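Local coordinates for uncharacterized protein (Shewanella loihica PV-4, PDB 2Q3L) that is of unknown function but adopts a SpoIIAA-like fold of the STAS clan and may associate with membranes or bind a ligand, at residues H7-I11 / D34-M38; K25-T31 / E62-S67. All blocks are in the same frame, centred on the assembly; numbering follows the deposited sequence.

Interaction 1 of 2, residues H7-I11 / D34-M38; sequences HGIAI and DYEQM
Residues 7-11, on an edge strand within this chain, and residues 34-38, in the first turns of helix 32-45, run nearly parallel, their axes 18° apart and 7.9 Å at closest approach, with Gly8 opposite Asp34. At the His7 end the pairing is polar. His7 ND1 donates to Asp34 OD2 at 2.6 Å, a fairly straight bond (162° at the hydrogen) that takes the syn lone pair of the carboxylate. The acceptor lies in the plane of the imidazole, although ring and carboxylate planes are well turned from each other. His7 turns its CG between its own backbone N and carbonyl carbon (chi1 60°), which swings ND1 round to the aspartate. OD2 also accepts from Thr31 N, just before the helix, while His7 NE2 reaches Asn5 of the second subunit; the imidazole therefore has a partner at both nitrogens. Were the residue at Asp34 an alanine, His7 ND1 and Thr31 N would probably lose the acceptor they share, and the imidazole would be freer to turn. In this SpoIIAA-like fold the helix packs on one face of the mixed sheet, and the strand's alternate side chains, Ile9 and Ile11, point to it. Ile9 CD1 stands over the centre of the Tyr35 ring, 3.8 Å from its centroid, a CH-pi contact. The same methyl lies 3.9 Å from CE of the selenomethionine Met38, whose chain bends at chi2 and chi3. Farther along, Ile11 CG2 meets Met38 CG at 4.0 Å, the isoleucine branch meeting the methionine chain crosswise. Beside Ile9, a water accepts from Ile9 N at 3.2 Å and donates to Asp34 O at 3.1 Å, bridging strand backbone and helix.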
# COMPACT_ATOMS: atom_id res chain seq x y z
N HIS A 7 1.96 2.16 -10.03
CA HIS A 7 1.91 3.30 -9.11
C HIS A 7 3.29 3.82 -8.83
O HIS A 7 4.28 3.16 -9.10
CB HIS A 7 1.23 2.88 -7.79
CG HIS A 7 1.94 1.78 -7.09
ND1 HIS A 7 2.81 2.01 -6.03
CD2 HIS A 7 1.94 0.45 -7.30
CE1 HIS A 7 3.30 0.85 -5.62
NE2 HIS A 7 2.80 -0.11 -6.38
N GLY A 8 3.35 5.04 -8.31
CA GLY A 8 4.59 5.64 -7.89
C GLY A 8 4.59 7.14 -7.87
O GLY A 8 3.63 7.79 -8.30
N ILE A 9 5.69 7.70 -7.39
CA ILE A 9 5.91 9.13 -7.42
C ILE A 9 7.21 9.35 -8.15
O ILE A 9 8.21 8.73 -7.81
CB ILE A 9 6.03 9.76 -6.03
CG1 ILE A 9 4.89 9.29 -5.14
CG2 ILE A 9 6.05 11.25 -6.13
CD1 ILE A 9 4.99 9.73 -3.69
N ALA A 10 7.16 10.16 -9.21
CA ALA A 10 8.35 10.60 -9.92
C ALA A 10 8.64 11.98 -9.34
O ALA A 10 7.72 12.77 -9.20
CB ALA A 10 8.07 10.76 -11.44
N ILE A 11 9.90 12.23 -8.98
CA ILE A 11 10.35 13.53 -8.49
C ILE A 11 11.55 13.99 -9.32
O ILE A 11 12.45 13.21 -9.62
CB ILE A 11 10.68 13.53 -6.98
CG1 ILE A 11 11.05 14.93 -6.50
CG2 ILE A 11 11.78 12.55 -6.60
CD1 ILE A 11 11.10 15.05 -5.02
N ASP A 34 6.43 3.95 -1.70
CA ASP A 34 6.62 5.03 -2.68
C ASP A 34 7.12 6.29 -2.00
O ASP A 34 8.00 6.95 -2.57
CB ASP A 34 5.32 5.33 -3.48
CG ASP A 34 4.85 4.14 -4.31
OD1 ASP A 34 5.67 3.24 -4.58
OD2 ASP A 34 3.65 4.09 -4.64
N TYR A 35 6.55 6.65 -0.83
CA TYR A 35 7.02 7.81 -0.07
C TYR A 35 8.43 7.60 0.44
O TYR A 35 9.22 8.52 0.49
CB TYR A 35 6.04 8.20 1.06
CG TYR A 35 4.90 9.02 0.52
CD1 TYR A 35 3.78 8.40 -0.06
CD2 TYR A 35 4.99 10.40 0.47
CE1 TYR A 35 2.72 9.18 -0.65
CE2 TYR A 35 3.94 11.18 -0.09
CZ TYR A 35 2.82 10.55 -0.65
OH TYR A 35 1.82 11.30 -1.19
N GLU A 36 8.74 6.38 0.86
CA GLU A 36 10.08 6.05 1.23
C GLU A 36 11.10 6.21 0.11
O GLU A 36 12.17 6.67 0.37
CB GLU A 36 10.17 4.60 1.74
CG GLU A 36 9.72 4.44 3.13
CD GLU A 36 10.03 3.05 3.65
OE1 GLU A 36 9.86 2.09 2.87
OE2 GLU A 36 10.43 2.94 4.84
N GLN A 37 10.78 5.76 -1.11
CA GLN A 37 11.69 5.91 -2.25
C GLN A 37 11.94 7.38 -2.61
O GLN A 37 13.03 7.76 -3.03
CB GLN A 37 11.12 5.27 -3.51
CG GLN A 37 11.14 3.76 -3.58
CD GLN A 37 10.43 3.24 -4.87
OE1 GLN A 37 10.49 3.87 -5.95
NE2 GLN A 37 9.75 2.10 -4.74
N MSE A 38 10.93 8.19 -2.44
CA MSE A 38 10.99 9.60 -2.84
C MSE A 38 11.60 10.56 -1.80
O MSE A 38 12.03 11.67 -2.14
CB MSE A 38 9.53 10.01 -3.20
CG MSE A 38 9.32 11.46 -3.65
SE MSE A 38 8.96 12.61 -2.11
CE MSE A 38 7.02 12.56 -1.99
O HOH W 1 8.08 6.36 -5.66

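Interaction 2 of 2, residues K25-T31 / E62-S67; sequences KAVGKLT and ELDGLS
Lys25, fully extended, brings NZ to Glu62 OE2 at 3.0 Å, a salt bridge whose hydrogen bond is weak, at the start of the parallel pairing that completes a beta-alpha-beta crossover: strand 19-30, helix 32-45, strand 54-66. Ala26 lays its CB near Leu63 CD1, and a water links Ala26 O to Glu62 N. Val27 runs alongside the Glu62 side chain. At Gly28, whose positive phi suits glycine, N donates almost straight to Glu62 O (2.8 Å, 177°). Gly28 O then takes two donors, Asp64 N at 2.8 Å and Gly65 N at 3.2 Å, both above the same face of its plane; here a beta bulge shifts the register by one. Lys29, bent at chi2 (65°), curls over Gly65, and its NZ makes a weak hydrogen bond to Leu66 O. Leu30 lies across Leu63, Leu30 CG against Leu63 CD1 at 3.8 Å, and runs beside Leu66; its N donates to Gly65 O. Thr31 and Ser67 each N-cap the helix that follows, Ser67 OG reaching Ala70 N. At the start of these caps the two segments are joined once more: Ser67 N donates to Leu30 O at 2.8 Å, nearly along the C=O axis.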
# COMPACT_ATOMS: atom_id res chain seq x y z
N LYS A 25 5.13 13.84 -9.96
CA LYS A 25 4.07 13.23 -10.72
C LYS A 25 3.70 11.98 -9.95
O LYS A 25 4.49 11.04 -9.84
CB LYS A 25 4.46 12.88 -12.16
CG LYS A 25 3.24 12.31 -12.88
CD LYS A 25 3.49 11.85 -14.27
CE LYS A 25 2.11 11.47 -14.87
NZ LYS A 25 2.24 10.98 -16.21
N ALA A 26 2.48 12.00 -9.43
CA ALA A 26 1.93 10.94 -8.60
C ALA A 26 0.99 10.08 -9.44
O ALA A 26 0.03 10.58 -10.05
CB ALA A 26 1.21 11.55 -7.45
N VAL A 27 1.28 8.77 -9.47
CA VAL A 27 0.54 7.84 -10.32
C VAL A 27 -0.02 6.64 -9.57
O VAL A 27 0.66 6.01 -8.79
CB VAL A 27 1.47 7.30 -11.42
CG1 VAL A 27 0.73 6.32 -12.31
CG2 VAL A 27 2.05 8.46 -12.23
N GLY A 28 -1.28 6.32 -9.84
CA GLY A 28 -1.92 5.14 -9.27
C GLY A 28 -2.24 5.29 -7.81
O GLY A 28 -2.57 6.38 -7.38
N LYS A 29 -2.14 4.18 -7.07
CA LYS A 29 -2.44 4.13 -5.64
C LYS A 29 -1.11 4.11 -4.90
O LYS A 29 -0.40 3.12 -4.91
CB LYS A 29 -3.29 2.89 -5.36
CG LYS A 29 -3.72 2.69 -3.90
CD LYS A 29 -4.63 3.76 -3.37
CE LYS A 29 -5.45 3.23 -2.19
NZ LYS A 29 -6.11 4.30 -1.42
N LEU A 30 -0.78 5.22 -4.25
CA LEU A 30 0.50 5.42 -3.60
C LEU A 30 0.59 4.62 -2.31
O LEU A 30 -0.41 4.51 -1.58
CB LEU A 30 0.73 6.91 -3.29
CG LEU A 30 0.56 7.86 -4.49
CD1 LEU A 30 0.99 9.29 -4.05
CD2 LEU A 30 1.38 7.46 -5.66
N THR A 31 1.78 4.06 -2.08
CA THR A 31 2.07 3.26 -0.92
C THR A 31 3.15 3.96 -0.11
O THR A 31 3.77 4.92 -0.56
CB THR A 31 2.62 1.89 -1.30
OG1 THR A 31 3.82 2.09 -2.04
CG2 THR A 31 1.61 1.09 -2.18
N GLU A 62 -2.89 11.30 -13.12
CA GLU A 62 -2.98 9.84 -13.15
C GLU A 62 -2.96 9.23 -11.74
O GLU A 62 -2.69 8.05 -11.57
CB GLU A 62 -1.84 9.29 -14.01
CG GLU A 62 -1.91 9.66 -15.48
CD GLU A 62 -0.61 9.33 -16.20
OE1 GLU A 62 0.15 8.49 -15.69
OE2 GLU A 62 -0.34 9.91 -17.28
N LEU A 63 -3.26 10.06 -10.74
CA LEU A 63 -3.34 9.64 -9.36
C LEU A 63 -4.68 9.04 -9.03
O LEU A 63 -5.69 9.67 -9.25
CB LEU A 63 -3.15 10.85 -8.44
CG LEU A 63 -3.15 10.57 -6.93
CD1 LEU A 63 -2.09 9.55 -6.54
CD2 LEU A 63 -2.98 11.83 -6.16
N ASP A 64 -4.70 7.82 -8.49
CA ASP A 64 -5.92 7.18 -8.04
C ASP A 64 -6.13 7.52 -6.55
O ASP A 64 -7.20 7.91 -6.16
CB ASP A 64 -5.86 5.66 -8.26
CG ASP A 64 -5.74 5.26 -9.76
OD1 ASP A 64 -6.21 6.01 -10.66
OD2 ASP A 64 -5.22 4.15 -10.04
N GLY A 65 -5.10 7.43 -5.73
CA GLY A 65 -5.25 7.74 -4.30
C GLY A 65 -4.03 7.38 -3.48
O GLY A 65 -2.99 7.05 -4.01
N LEU A 66 -4.17 7.48 -2.16
CA LEU A 66 -3.10 7.14 -1.23
C LEU A 66 -3.53 6.04 -0.28
O LEU A 66 -4.63 6.07 0.21
CB LEU A 66 -2.70 8.36 -0.40
CG LEU A 66 -1.79 9.44 -1.01
CD1 LEU A 66 -2.46 10.20 -2.12
CD2 LEU A 66 -1.35 10.37 0.05
N SER A 67 -2.65 5.10 0.03
CA SER A 67 -2.95 4.14 1.09
C SER A 67 -3.02 4.94 2.38
O SER A 67 -2.64 6.11 2.43
CB SER A 67 -1.86 3.08 1.25
OG SER A 67 -0.62 3.63 1.77
O HOH W 2 -0.25 12.09 -12.15

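Strand 19-30 ties the two contacts together: it pairs antiparallel with strand 7-16 of interaction 1, where Gly8 O lies 2.8 Å from Val27 N, a probable hydrogen bond, and parallel with strand 54-66 in interaction 2. Helix 32-45, packed against the strand in interaction 1, is the connection of the crossover whose strands meet in interaction 2. Interaction 1 is almost wholly buried and works mainly through side chains, with an apolar cluster and one His-carboxylate bond. Interaction 2, only partly buried, rests chiefly on backbone bonds, with the charged ends of Lys25 and Glu62 meeting where the contact is more exposed. Leu30 packs on both Ile9 and Tyr35, carrying the apolar layer from one contact into the other.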